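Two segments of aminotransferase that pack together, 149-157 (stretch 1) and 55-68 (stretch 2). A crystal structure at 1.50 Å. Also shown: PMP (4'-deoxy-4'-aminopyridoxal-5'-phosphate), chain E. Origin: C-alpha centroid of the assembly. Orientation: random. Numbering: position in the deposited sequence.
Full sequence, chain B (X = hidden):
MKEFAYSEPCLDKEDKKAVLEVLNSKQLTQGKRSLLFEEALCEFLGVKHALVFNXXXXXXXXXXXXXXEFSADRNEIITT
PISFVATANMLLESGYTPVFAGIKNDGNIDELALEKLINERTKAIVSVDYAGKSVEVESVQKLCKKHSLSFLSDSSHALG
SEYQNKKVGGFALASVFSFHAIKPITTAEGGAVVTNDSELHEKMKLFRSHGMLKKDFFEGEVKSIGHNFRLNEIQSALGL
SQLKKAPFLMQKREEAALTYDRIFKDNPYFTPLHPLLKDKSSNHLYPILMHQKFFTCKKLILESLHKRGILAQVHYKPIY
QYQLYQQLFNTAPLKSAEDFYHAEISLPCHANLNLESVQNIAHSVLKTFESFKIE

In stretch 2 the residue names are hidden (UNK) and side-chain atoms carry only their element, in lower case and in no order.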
ATOM      1  N   LEU B 149      29.163  -4.145  -5.874  1.00 17.64           N
ATOM      2  CA  LEU B 149      27.917  -3.411  -5.638  1.00 15.75           C
ATOM      3  C   LEU B 149      26.746  -4.241  -6.117  1.00 15.80           C
ATOM      4  O   LEU B 149      26.888  -5.054  -7.030  1.00 16.09           O
ATOM      5  CB  LEU B 149      27.903  -2.114  -6.446  1.00 14.12           C
ATOM      6  CG  LEU B 149      29.153  -1.239  -6.416  1.00 14.44           C
ATOM      7  CD1 LEU B 149      28.986  -0.025  -7.339  1.00 16.40           C
ATOM      8  CD2 LEU B 149      29.456  -0.817  -4.996  1.00 14.44           C
ATOM      9  N   SER B 150      25.571  -3.994  -5.531  1.00 14.80           N
ATOM     10  CA  SER B 150      24.347  -4.593  -6.044  1.00 13.90           C
ATOM     11  C   SER B 150      23.790  -3.753  -7.178  1.00 12.17           C
ATOM     12  O   SER B 150      23.728  -2.525  -7.074  1.00 13.60           O
ATOM     13  CB  SER B 150      23.298  -4.680  -4.940  1.00 14.99           C
ATOM     14  OG  SER B 150      23.732  -5.557  -3.913  1.00 15.89           O
ATOM     15  N   PHE B 151      23.387  -4.438  -8.249  1.00 12.38           N
ATOM     16  CA  PHE B 151      22.676  -3.812  -9.380  1.00 13.06           C
ATOM     17  C   PHE B 151      21.178  -3.951  -9.115  1.00 13.46           C
ATOM     18  O   PHE B 151      20.657  -5.065  -9.082  1.00 13.38           O
ATOM     19  CB  PHE B 151      23.104  -4.516 -10.681  1.00 14.60           C
ATOM     20  CG  PHE B 151      22.356  -4.104 -11.927  1.00 15.25           C
ATOM     21  CD1 PHE B 151      22.372  -4.939 -13.037  1.00 15.29           C
ATOM     22  CD2 PHE B 151      21.685  -2.885 -12.021  1.00 14.48           C
ATOM     23  CE1 PHE B 151      21.696  -4.592 -14.217  1.00 16.06           C
ATOM     24  CE2 PHE B 151      21.003  -2.540 -13.206  1.00 13.91           C
ATOM     25  CZ  PHE B 151      21.024  -3.400 -14.295  1.00 15.37           C
ATOM     26  N   LEU B 152      20.503  -2.820  -8.905  1.00 12.50           N
ATOM     27  CA  LEU B 152      19.052  -2.804  -8.698  1.00 13.01           C
ATOM     28  C   LEU B 152      18.425  -2.046  -9.864  1.00 12.57           C
ATOM     29  O   LEU B 152      18.969  -1.049 -10.326  1.00 13.84           O
ATOM     30  CB  LEU B 152      18.679  -2.127  -7.373  1.00 11.40           C
ATOM     31  CG  LEU B 152      19.431  -2.626  -6.129  1.00 12.19           C
ATOM     32  CD1 LEU B 152      19.085  -1.796  -4.894  1.00 14.02           C
ATOM     33  CD2 LEU B 152      19.135  -4.107  -5.906  1.00 13.21           C
ATOM     34  N   SER B 153      17.295  -2.539 -10.366  1.00 12.29           N
ATOM     35  CA  SER B 153      16.701  -1.953 -11.570  1.00 10.88           C
ATOM     36  C   SER B 153      15.273  -1.472 -11.309  1.00 10.95           C
ATOM     37  O   SER B 153      14.407  -2.296 -11.004  1.00 13.83           O
ATOM     38  CB  SER B 153      16.678  -2.994 -12.691  1.00 13.51           C
ATOM     39  OG  SER B 153      16.157  -2.459 -13.919  1.00 13.20           O
ATOM     40  N   ASP B 154      15.040  -0.162 -11.409  1.00 11.20           N
ATOM     41  CA  ASP B 154      13.673   0.360 -11.420  1.00 11.10           C
ATOM     42  C   ASP B 154      13.149   0.274 -12.855  1.00 11.93           C
ATOM     43  O   ASP B 154      13.334   1.188 -13.676  1.00 12.49           O
ATOM     44  CB  ASP B 154      13.606   1.794 -10.866  1.00 10.42           C
ATOM     45  CG  ASP B 154      12.182   2.307 -10.808  1.00 12.70           C
ATOM     46  OD1 ASP B 154      11.958   3.381 -10.226  1.00 13.65           O
ATOM     47  OD2 ASP B 154      11.280   1.600 -11.342  1.00 12.24           O
ATOM     48  N   SER B 155      12.535  -0.869 -13.147  1.00  9.96           N
ATOM     49  CA  SER B 155      11.998  -1.182 -14.465  1.00 11.35           C
ATOM     50  C   SER B 155      10.502  -0.868 -14.492  1.00 11.61           C
ATOM     51  O   SER B 155       9.745  -1.486 -15.236  1.00 11.19           O
ATOM     52  CB  SER B 155      12.275  -2.654 -14.805  1.00 12.58           C
ATOM     53  OG  SER B 155      13.690  -2.860 -14.912  1.00 12.74           O
ATOM     54  N   SER B 156      10.081   0.139 -13.723  1.00  9.90           N
ATOM     55  CA  SER B 156       8.650   0.425 -13.586  1.00 11.56           C
ATOM     56  C   SER B 156       7.958   0.650 -14.922  1.00 12.90           C
ATOM     57  O   SER B 156       6.770   0.307 -15.057  1.00 13.85           O
ATOM     58  CB  SER B 156       8.421   1.640 -12.685  1.00 12.97           C
ATOM     59  OG  SER B 156       8.631   1.304 -11.322  1.00 13.52           O
ATOM     60  N   HIS B 157       8.672   1.250 -15.893  1.00 10.77           N
ATOM     61  CA  HIS B 157       8.111   1.535 -17.221  1.00 12.99           C
ATOM     62  C   HIS B 157       8.176   0.363 -18.185  1.00 12.75           C
ATOM     63  O   HIS B 157       7.633   0.459 -19.297  1.00 13.81           O
ATOM     64  CB  HIS B 157       8.902   2.661 -17.917  1.00 12.69           C
ATOM     65  CG  HIS B 157       8.834   3.983 -17.221  1.00 14.24           C
ATOM     66  ND1 HIS B 157       9.323   5.137 -17.794  1.00 12.91           N
ATOM     67  CD2 HIS B 157       8.356   4.337 -16.004  1.00 14.26           C
ATOM     68  CE1 HIS B 157       9.142   6.150 -16.961  1.00 13.31           C
ATOM     69  NE2 HIS B 157       8.558   5.693 -15.866  1.00 14.25           N
ATOM     70  N   UNK B  55       1.840  -1.089  -4.661  1.00 10.72           N
ATOM     71  CA  UNK B  55       2.376  -0.075  -5.576  1.00 10.20           C
ATOM     72  C   UNK B  55       3.847  -0.403  -5.860  1.00 10.40           C
ATOM     73  O   UNK B  55       4.482  -1.127  -5.077  1.00 12.59           O
ATOM     74  c   UNK B  55       2.294   1.331  -4.979  1.00  9.71           C
ATOM     75  o   UNK B  55       3.156   1.440  -3.850  1.00 12.12           O
ATOM     76  N   UNK B  56       4.412   0.165  -6.941  1.00 11.03           N
ATOM     77  CA  UNK B  56       5.856  -0.011  -7.146  1.00  9.88           C
ATOM     78  C   UNK B  56       6.686   0.726  -6.094  1.00  9.03           C
ATOM     79  O   UNK B  56       7.825   0.345  -5.834  1.00 11.71           O
ATOM     80  c   UNK B  56       6.293   0.402  -8.558  1.00 12.24           C
ATOM     81  N   UNK B  57       6.130   1.804  -5.526  1.00 10.08           N
ATOM     82  CA  UNK B  57       6.856   2.531  -4.477  1.00  9.97           C
ATOM     83  C   UNK B  57       7.027   1.629  -3.241  1.00 10.81           C
ATOM     84  O   UNK B  57       8.101   1.605  -2.628  1.00 11.70           O
ATOM     85  c   UNK B  57       6.957   4.664  -3.159  1.00 13.04           C
ATOM     86  c   UNK B  57       6.144   3.838  -4.134  1.00 11.42           C
ATOM     87  o   UNK B  57       6.007   4.592  -5.331  1.00 11.19           O
ATOM     88  N   UNK B  58       5.996   0.850  -2.915  1.00 11.30           N
ATOM     89  CA  UNK B  58       6.103  -0.149  -1.841  1.00  9.77           C
ATOM     90  C   UNK B  58       7.125  -1.228  -2.175  1.00 10.53           C
ATOM     91  O   UNK B  58       7.902  -1.665  -1.303  1.00 11.59           O
ATOM     92  c   UNK B  58       4.746  -0.780  -1.524  1.00 11.88           C
ATOM     93  o   UNK B  58       3.863   0.180  -0.973  1.00 12.26           O
ATOM     94  N   UNK B  59       7.099  -1.676  -3.435  1.00  9.37           N
ATOM     95  CA  UNK B  59       8.080  -2.629  -3.937  1.00  9.16           C
ATOM     96  C   UNK B  59       9.507  -2.083  -3.803  1.00 11.22           C
ATOM     97  O   UNK B  59      10.416  -2.797  -3.337  1.00 11.67           O
ATOM     98  c   UNK B  59       7.765  -2.979  -5.375  1.00 11.22           C
ATOM     99  N   UNK B  60       9.707  -0.813  -4.180  1.00 10.52           N
ATOM    100  CA  UNK B  60      11.039  -0.211  -4.101  1.00 11.14           C
ATOM    101  C   UNK B  60      11.520  -0.154  -2.651  1.00 12.23           C
ATOM    102  O   UNK B  60      12.675  -0.500  -2.362  1.00 12.43           O
ATOM    103  c   UNK B  60      12.377   0.915  -6.817  1.00 13.27           C
ATOM    104  c   UNK B  60      11.045   1.207  -4.711  1.00 11.07           C
ATOM    105  c   UNK B  60      11.036   1.308  -6.233  1.00 12.04           C
ATOM    106  c   UNK B  60      10.668   2.718  -6.681  1.00 14.08           C
ATOM    107  N   UNK B  61      10.648   0.279  -1.735  1.00 12.06           N
ATOM    108  CA  UNK B  61      11.051   0.350  -0.332  1.00 10.94           C
ATOM    109  C   UNK B  61      11.427  -1.049   0.157  1.00 11.44           C
ATOM    110  O   UNK B  61      12.438  -1.241   0.839  1.00 12.16           O
ATOM    111  c   UNK B  61       9.918   0.871   0.546  1.00 11.98           C
ATOM    112  c   UNK B  61      11.306   1.892   2.373  1.00 16.41           C
ATOM    113  c   UNK B  61      10.215   0.861   2.054  1.00 12.16           C
ATOM    114  c   UNK B  61       8.952   1.151   2.865  1.00 14.95           C
ATOM    115  N   UNK B  62      10.602  -2.030  -0.184  1.00 11.64           N
ATOM    116  CA  UNK B  62      10.859  -3.406   0.260  1.00 11.18           C
ATOM    117  C   UNK B  62      12.196  -3.926  -0.277  1.00 13.18           C
ATOM    118  O   UNK B  62      12.963  -4.556   0.453  1.00 13.52           O
ATOM    119  o   UNK B  62       8.505  -3.824   0.435  1.00 11.14           O
ATOM    120  c   UNK B  62       9.934  -5.771   0.265  1.00 12.54           C
ATOM    121  c   UNK B  62       9.704  -4.315  -0.179  1.00 11.83           C
ATOM    122  N   UNK B  63      12.470  -3.648  -1.544  1.00 11.06           N
ATOM    123  CA  UNK B  63      13.754  -4.028  -2.136  1.00 10.63           C
ATOM    124  C   UNK B  63      14.920  -3.296  -1.450  1.00 11.83           C
ATOM    125  O   UNK B  63      15.919  -3.936  -1.058  1.00 13.02           O
ATOM    126  c   UNK B  63      14.921  -3.709  -5.830  1.00 12.04           C
ATOM    127  c   UNK B  63      15.113  -4.003  -4.326  1.00 11.04           C
ATOM    128  c   UNK B  63      15.622  -5.439  -4.108  1.00 12.02           C
ATOM    129  c   UNK B  63      13.757  -3.747  -3.648  1.00 10.24           C
ATOM    130  N   UNK B  64      14.821  -1.974  -1.318  1.00 11.18           N
ATOM    131  CA  UNK B  64      15.939  -1.211  -0.773  1.00 12.32           C
ATOM    132  C   UNK B  64      16.243  -1.597   0.671  1.00 12.65           C
ATOM    133  O   UNK B  64      17.408  -1.569   1.086  1.00 13.07           O
ATOM    134  c   UNK B  64      14.884   2.807  -3.591  1.00 13.16           C
ATOM    135  o   UNK B  64      15.374   2.857  -5.916  1.00 13.59           O
ATOM    136  c   UNK B  64      14.933   2.160  -2.359  1.00 11.99           C
ATOM    137  c   UNK B  64      15.623   0.283  -0.815  1.00 11.44           C
ATOM    138  c   UNK B  64      16.100   0.307  -3.343  1.00 11.90           C
ATOM    139  c   UNK B  64      16.049   0.927  -4.591  1.00 11.34           C
ATOM    140  c   UNK B  64      15.436   2.199  -4.704  1.00 13.54           C
ATOM    141  c   UNK B  64      15.543   0.925  -2.203  1.00 11.00           C
ATOM    142  N   UNK B  65      15.205  -1.935   1.434  1.00 12.82           N
ATOM    143  CA  UNK B  65      15.378  -2.272   2.845  1.00 12.41           C
ATOM    144  C   UNK B  65      15.967  -3.660   3.014  1.00 14.90           C
ATOM    145  O   UNK B  65      16.604  -3.950   4.039  1.00 15.94           O
ATOM    146  c   UNK B  65      13.568  -0.765   3.902  1.00 13.33           C
ATOM    147  c   UNK B  65      14.355  -0.106   5.065  1.00 15.32           C
ATOM    148  n   UNK B  65      12.128   0.016   6.850  1.00 13.49           N
ATOM    149  c   UNK B  65      14.035  -2.201   3.597  1.00 11.68           C
ATOM    150  n   UNK B  65      13.097  -1.594   8.188  1.00 13.29           N
ATOM    151  n   UNK B  65      14.209  -0.874   6.309  1.00 12.77           N
ATOM    152  c   UNK B  65      13.143  -0.811   7.112  1.00 12.68           C
ATOM    153  N   UNK B  66      15.755  -4.527   2.025  1.00 12.94           N
ATOM    154  CA  UNK B  66      16.056  -5.950   2.217  1.00 13.16           C
ATOM    155  C   UNK B  66      17.214  -6.520   1.402  1.00 13.76           C
ATOM    156  O   UNK B  66      17.704  -7.613   1.724  1.00 15.21           O
ATOM    157  c   UNK B  66      13.775  -6.594   3.112  1.00 16.30           C
ATOM    158  c   UNK B  66      14.795  -6.804   2.009  1.00 12.06           C
ATOM    159  o   UNK B  66      12.804  -5.837   2.955  1.00 18.16           O
ATOM    160  n   UNK B  66      13.993  -7.241   4.238  1.00 14.30           N
ATOM    161  N   UNK B  67      17.662  -5.812   0.362  1.00 12.94           N
ATOM    162  CA  UNK B  67      18.739  -6.382  -0.472  1.00 13.20           C
ATOM    163  C   UNK B  67      20.016  -6.586   0.336  1.00 14.82           C
ATOM    164  O   UNK B  67      20.828  -7.456   0.017  1.00 16.01           O
ATOM    165  c   UNK B  67      19.826  -4.329  -1.548  1.00 12.83           C
ATOM    166  c   UNK B  67      21.960  -3.188  -1.762  1.00 14.68           C
ATOM    167  c   UNK B  67      20.053  -2.030  -0.808  1.00 12.84           C
ATOM    168  c   UNK B  67      19.280  -3.167  -0.992  1.00 13.66           C
ATOM    169  c   UNK B  67      21.170  -4.320  -1.955  1.00 13.14           C
ATOM    170  c   UNK B  67      18.973  -5.552  -1.751  1.00 13.32           C
ATOM    171  c   UNK B  67      21.410  -2.040  -1.202  1.00 13.79           C
ATOM    172  N   UNK B  68      20.144  -5.784   1.382  1.00 14.61           N
ATOM    173  CA  UNK B  68      21.268  -5.829   2.317  1.00 13.51           C
ATOM    174  C   UNK B  68      20.828  -5.259   3.641  1.00 18.70           C
ATOM    175  O   UNK B  68      19.932  -4.405   3.691  1.00 18.45           O
ATOM    176  o   UNK B  68      23.528  -5.057   2.696  1.00 21.93           O
ATOM    177  c   UNK B  68      22.421  -4.967   1.802  1.00 16.42           C
TER
HETATM  178  N1  PMP E 903       9.529   4.482 -10.590  1.00 12.06           N
HETATM  179  C2  PMP E 903       9.206   5.046 -11.796  1.00 11.92           C
HETATM  180  C2A PMP E 903      10.273   5.133 -12.863  1.00 14.52           C
HETATM  181  C3  PMP E 903       7.901   5.512 -12.008  1.00 14.41           C
HETATM  182  O3  PMP E 903       7.547   6.047 -13.213  1.00 17.19           O
HETATM  183  C4  PMP E 903       6.931   5.424 -10.981  1.00 12.32           C
HETATM  184  C4A PMP E 903       5.540   5.997 -11.151  1.00 18.26           C
HETATM  185  N4A PMP E 903       5.525   7.179 -11.985  1.00 23.43           N
HETATM  186  C5  PMP E 903       7.274   4.787  -9.785  1.00 10.71           C
HETATM  187  C6  PMP E 903       8.562   4.273  -9.640  1.00 14.69           C
HETATM  188  C5A PMP E 903       6.276   4.616  -8.653  1.00 14.45           C
HETATM  189  O4P PMP E 903       5.396   3.575  -9.035  1.00 12.94           O
HETATM  190  P   PMP E 903       3.935   3.472  -8.352  1.00 12.08           P
HETATM  191  O1P PMP E 903       3.106   4.569  -8.977  1.00 15.04           O
HETATM  192  O2P PMP E 903       3.417   2.127  -8.765  1.00 11.87           O
HETATM  193  O3P PMP E 903       4.075   3.591  -6.859  1.00 11.88           O

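Position 55 carries one carbon and then one oxygen and does not reach stretch 1, so it is S55. It stands at the N-cap, and its OG accepts from the backbone N of position 58 at 3.0 Å, a short side chain capping an amide that has no earlier carbonyl in the helix to bond.

Position 56 has a single side-chain carbon, CB, which points toward stretch 1 and lies 3.7 Å from S156 OG, where the backbones come close. This is A56; its N donates to PMP O2P at 2.9 Å.

Position 57 has a carbon bearing one oxygen and one carbon: T57. Pointing away from the strand, it serves the cofactor, with T57 N 3.0 Å and T57 OG1 2.7 Å from PMP O3P, both hydrogen bonds.

Position 58, one carbon then oxygen, out of reach of stretch 1, is S58; its OG is hydrogen-bonded to a residue just beside one of the stretches, so a small buried hydroxyl has a partner. Position 59 has one carbon and is A59, small and buried, likewise without contact.

Position 60 has four carbons forked at the second, and an end carbon lies 3.8 Å from D154 OD1: the pattern of leucine. L60 CD1, the carbon in question, is also 4.0 Å from PMP C6, so its methyl end packs beside both the carboxylate and the pyridine ring.

Position 61 repeats the fork and is L61, but it is buried out of reach of stretch 1. Position 62, a carbon bearing oxygen and carbon, fits threonine; T62 OG1 donates to S58 O at 2.8 Å, so its hydroxyl is satisfied by the helix itself although buried.

Position 63 is a third four-carbon fork pointing toward the strand, and one end carbon meets L152 CD2 at 4.2 Å, apolar against apolar. This is L63.

Position 64 shows one carbon and a six-carbon ring bearing an oxygen. Its CA-to-CB bond runs sideways, yet the end comes nearer, and a ring carbon lies 4.0 Å from L152 CD1, at the ring edge: Y64. The hydroxyl bonds elsewhere in the structure.

Position 65 has three carbons, a nitrogen, and a carbon with two more nitrogens. This is R65, partly exposed and clear of the strand, as suits a charged guanidinium.

Position 66 has two carbons, the second with oxygen and nitrogen: N66, a polar residue tolerated near the last turn, out of reach of stretch 1.

Position 67 has one carbon and a plain six-carbon ring. A ring carbon lies 3.5 Å from S150 OG, at the edge, while L152 CD1 sits over one face, 4.1 Å from the ring centroid, a CH-pi contact. This is F67.

Position 68, one carbon then oxygen, without contact, is S68; its OG bonds to a residue just beside one of the stretches.

The helix runs nearly antiparallel to the strand, at 174°, with axes 10.6 Å apart. Alternate residues S150, L152 and D154 point toward it and, with S156 beyond them, meet F67, L63, L60 and A56 in register. No hydrogen bond crosses the contact; L152, the most covered residue, packs among L63, Y64 and F67. At the other end, helix N-terminus and D154 converge on PMP, with D154 OD1 2.7 Å from PMP N1, as befits an aminotransferase.

Stretch 2, residues 55-68: SATSALLTLYRNFS
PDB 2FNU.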